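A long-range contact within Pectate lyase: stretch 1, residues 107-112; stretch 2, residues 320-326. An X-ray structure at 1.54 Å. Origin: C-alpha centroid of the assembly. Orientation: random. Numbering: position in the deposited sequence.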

ATOM      1  N   ILE A 107       5.402   1.105  -8.979  1.00 10.45           N
ATOM      2  CA  ILE A 107       4.519   0.012  -9.433  1.00 10.48           C
ATOM      3  C   ILE A 107       3.190   0.659  -9.784  1.00 10.67           C
ATOM      4  O   ILE A 107       2.552   1.300  -8.922  1.00  9.65           O
ATOM      5  CB  ILE A 107       4.347  -1.019  -8.337  1.00 11.33           C
ATOM      6  CG1 ILE A 107       5.707  -1.550  -7.888  1.00 15.15           C
ATOM      7  CG2 ILE A 107       3.393  -2.168  -8.779  1.00 12.88           C
ATOM      8  CD1 ILE A 107       5.686  -2.449  -6.721  1.00 17.18           C
ATOM      9  N   GLN A 108       2.793   0.538 -11.042  1.00 10.99           N
ATOM     10  CA  GLN A 108       1.667   1.324 -11.535  1.00 10.28           C
ATOM     11  C   GLN A 108       0.836   0.525 -12.511  1.00  9.52           C
ATOM     12  O   GLN A 108       1.358  -0.217 -13.389  1.00 11.22           O
ATOM     13  CB  GLN A 108       2.256   2.546 -12.212  1.00 11.63           C
ATOM     14  CG  GLN A 108       1.222   3.547 -12.681  1.00 13.70           C
ATOM     15  CD  GLN A 108       1.874   4.826 -13.160  1.00 16.49           C
ATOM     16  OE1 GLN A 108       1.567   5.947 -12.680  1.00 17.27           O
ATOM     17  NE2 GLN A 108       2.749   4.685 -14.111  1.00 13.50           N
ATOM     18  N   ASN A 109      -0.477   0.735 -12.457  1.00 10.86           N
ATOM     19  CA  ASN A 109      -1.401   0.157 -13.434  1.00 10.10           C
ATOM     20  C   ASN A 109      -1.361  -1.368 -13.567  1.00 11.23           C
ATOM     21  O   ASN A 109      -1.473  -1.904 -14.680  1.00 11.50           O
ATOM     22  CB  ASN A 109      -1.202   0.787 -14.827  1.00 11.93           C
ATOM     23  CG  ASN A 109      -2.390   0.568 -15.743  1.00 13.81           C
ATOM     24  OD1 ASN A 109      -3.554   0.714 -15.325  1.00 12.74           O
ATOM     25  ND2 ASN A 109      -2.102   0.208 -17.001  1.00 14.48           N
ATOM     26  N   VAL A 110      -1.170  -2.051 -12.445  1.00 11.03           N
ATOM     27  CA  VAL A 110      -1.305  -3.519 -12.456  1.00 10.28           C
ATOM     28  C   VAL A 110      -2.409  -3.997 -11.501  1.00  8.04           C
ATOM     29  O   VAL A 110      -2.761  -3.308 -10.532  1.00  9.73           O
ATOM     30  CB  VAL A 110       0.057  -4.229 -12.073  1.00 10.32           C
ATOM     31  CG1 VAL A 110       1.134  -3.867 -13.064  1.00 13.22           C
ATOM     32  CG2 VAL A 110       0.471  -3.843 -10.626  1.00 12.44           C
ATOM     33  N   SER A 111      -2.930  -5.199 -11.749  1.00 12.55           N
ATOM     34  CA  SER A 111      -3.859  -5.827 -10.829  1.00 10.60           C
ATOM     35  C   SER A 111      -3.133  -6.989 -10.199  1.00 11.66           C
ATOM     36  O   SER A 111      -2.546  -7.787 -10.931  1.00 14.77           O
ATOM     37  CB  SER A 111      -5.080  -6.360 -11.557  1.00 14.55           C
ATOM     38  OG  SER A 111      -5.760  -5.280 -12.209  1.00 18.99           O
ATOM     39  N   ILE A 112      -3.149  -7.072  -8.876  1.00  9.24           N
ATOM     40  CA  ILE A 112      -2.438  -8.159  -8.182  1.00  8.97           C
ATOM     41  C   ILE A 112      -3.420  -8.753  -7.219  1.00  9.16           C
ATOM     42  O   ILE A 112      -3.973  -8.027  -6.345  1.00 12.17           O
ATOM     43  CB  ILE A 112      -1.211  -7.629  -7.395  1.00 10.59           C
ATOM     44  CG1 ILE A 112      -0.287  -6.827  -8.336  1.00 11.97           C
ATOM     45  CG2 ILE A 112      -0.458  -8.837  -6.747  1.00 10.73           C
ATOM     46  CD1 ILE A 112       1.003  -6.361  -7.663  1.00 12.44           C
TER
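Stretch 2, residues 320-326: SGVGVIN

A single side-chain oxygen, Asn-109 OD1, organizes this contact: it accepts a hydrogen bond from the backbone of stretch 2 and, at the same time, one from a water that ties two further backbone groups of that stretch to it. The direct bond runs from Gly-323 N to Asn-109 OD1, 2.8 Å long with an angle of 150° at the hydrogen. Water 1 donates to Asn-109 OD1 at 2.7 Å and to Gly-321 O at 2.8 Å, and accepts from Val-324 N at 2.9 Å, so the loop of stretch 2 is held around the asparagine partly through solvent.

Stretch 2 has no regular helix or strand. Ser-320, the first residue to leave helical phi/psi after a helix, lies out of reach of stretch 1, and the chain then runs past Asn-109 as an irregular segment. Val-322 is extended, at phi/psi -86/165, between two glycines with positive phi. Gly-321, at 85/-167, has a backbone in which a CB would be jammed against the carbonyl O of the residue before; Gly-323, at 75/14, lies in a region that favours glycine. At Val-324 and Ile-325 psi is -49° and -16°, and the chain turns to bring its last residue, Asn-326, back toward Asn-109.

On the other side of the contact, stretch 1 is strand at Ile-107 and Gln-108, breaks at Asn-109, and is strand again at Ser-111 and Ile-112. Asn-109 has phi/psi 57/37, a left-handed conformation, and its CA-to-CB bond points sideways; with chi1 at -161° (t), the end of the side chain nevertheless comes nearer to stretch 2. The backbones are closest in register here, with Asn-109 CA 4.9 Å from Val-322 CA.

Val-322 points toward stretch 1, with chi1 at -61° (m). Val-322 CG1 lies 3.5 Å from Val-110 O and 3.6 Å from Ser-111 OG, so within this contact the nearest atoms of stretch 1 to the methyl are polar or backbone ones. Val-110 itself turns its CA-to-CB bond away. The valine backbone is also close to the asparagine, with Val-322 CA 3.2 Å from Asn-109 OD1.

Ile-325 also points toward stretch 1, and its CD1 reaches Asn-109 CB at 3.7 Å and Gln-108 CD at 3.5 Å, touching the CB of Asn-109 and the CD of the residue before it. Val-324, sideways and exposed, keeps its side chain clear of stretch 1. Asn-326 follows at the chain end, its CB pointing toward stretch 1.

Altogether 329 Å² is buried, both sides summed. Asn-109 gives the largest share, 103 Å², followed by Val-322 with 70 Å² and Ile-325 with 57 Å². Ile-107 and Ile-112, at the two ends of stretch 1, take no part.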

ATOM      1  N   SER A 320      -9.707   5.914  -9.993  1.00 12.26           N
ATOM      2  CA  SER A 320      -8.842   4.924  -9.340  1.00  9.11           C
ATOM      3  C   SER A 320      -8.742   3.628 -10.152  1.00 10.36           C
ATOM      4  O   SER A 320      -9.585   3.320 -10.975  1.00 13.95           O
ATOM      5  CB  SER A 320      -9.289   4.672  -7.890  1.00 10.99           C
ATOM      6  OG  SER A 320     -10.562   4.050  -7.847  1.00 13.33           O
ATOM      7  N   GLY A 321      -7.695   2.864  -9.865  1.00 10.84           N
ATOM      8  CA  GLY A 321      -7.526   1.548 -10.458  1.00 10.15           C
ATOM      9  C   GLY A 321      -6.866   1.530 -11.828  1.00 11.00           C
ATOM     10  O   GLY A 321      -6.239   2.519 -12.267  1.00 13.10           O
ATOM     11  N   VAL A 322      -6.969   0.368 -12.481  1.00 11.21           N
ATOM     12  CA  VAL A 322      -6.243   0.112 -13.727  1.00 10.47           C
ATOM     13  C   VAL A 322      -6.996   0.600 -14.950  1.00 11.40           C
ATOM     14  O   VAL A 322      -8.218   0.831 -14.895  1.00 13.19           O
ATOM     15  CB  VAL A 322      -5.899  -1.394 -13.878  1.00 12.75           C
ATOM     16  CG1 VAL A 322      -5.005  -1.837 -12.727  1.00 12.77           C
ATOM     17  CG2 VAL A 322      -7.182  -2.260 -13.968  1.00 15.92           C
ATOM     18  N   GLY A 323      -6.269   0.686 -16.066  1.00 12.94           N
ATOM     19  CA  GLY A 323      -6.842   1.114 -17.333  1.00 13.19           C
ATOM     20  C   GLY A 323      -7.116   2.606 -17.419  1.00 13.88           C
ATOM     21  O   GLY A 323      -7.854   3.032 -18.321  1.00 17.84           O
ATOM     22  N   VAL A 324      -6.572   3.396 -16.496  1.00 14.46           N
ATOM     23  CA  VAL A 324      -6.813   4.847 -16.460  1.00 14.75           C
ATOM     24  C   VAL A 324      -5.598   5.616 -16.987  1.00 20.49           C
ATOM     25  O   VAL A 324      -5.742   6.494 -17.852  1.00 22.49           O
ATOM     26  CB  VAL A 324      -7.155   5.312 -15.028  1.00 15.55           C
ATOM     27  CG1 VAL A 324      -7.454   6.808 -15.030  1.00 18.16           C
ATOM     28  CG2 VAL A 324      -8.378   4.534 -14.520  1.00 16.23           C
ATOM     29  N   ILE A 325      -4.415   5.282 -16.476  1.00 19.99           N
ATOM     30  CA  ILE A 325      -3.188   6.036 -16.765  1.00 22.30           C
ATOM     31  C   ILE A 325      -2.369   5.509 -17.940  1.00 30.52           C
ATOM     32  O   ILE A 325      -1.501   6.222 -18.444  1.00 31.59           O
ATOM     33  CB  ILE A 325      -2.245   6.134 -15.527  1.00 45.34           C
ATOM     34  CG1 ILE A 325      -1.768   4.755 -15.067  1.00 40.98           C
ATOM     35  CG2 ILE A 325      -2.918   6.852 -14.393  1.00 47.97           C
ATOM     36  CD1 ILE A 325      -0.483   4.312 -15.727  1.00 45.18           C
ATOM     37  N   ASN A 326      -2.622   4.283 -18.392  1.00 29.69           N
ATOM     38  CA  ASN A 326      -1.697   3.686 -19.362  1.00 34.02           C
ATOM     39  C   ASN A 326      -2.269   2.619 -20.285  1.00 40.35           C
ATOM     40  O   ASN A 326      -1.874   1.454 -20.213  1.00 28.58           O
ATOM     41  CB  ASN A 326      -0.470   3.122 -18.640  1.00 33.50           C
ATOM     42  CG  ASN A 326       0.633   2.752 -19.588  1.00 33.93           C
ATOM     43  OD1 ASN A 326       1.104   1.623 -19.595  1.00 33.59           O
ATOM     44  ND2 ASN A 326       1.043   3.708 -20.423  1.00 34.24           N
TER
HETATM   45  O   HOH W   1      -4.599   3.052 -14.430  1.00 12.78           O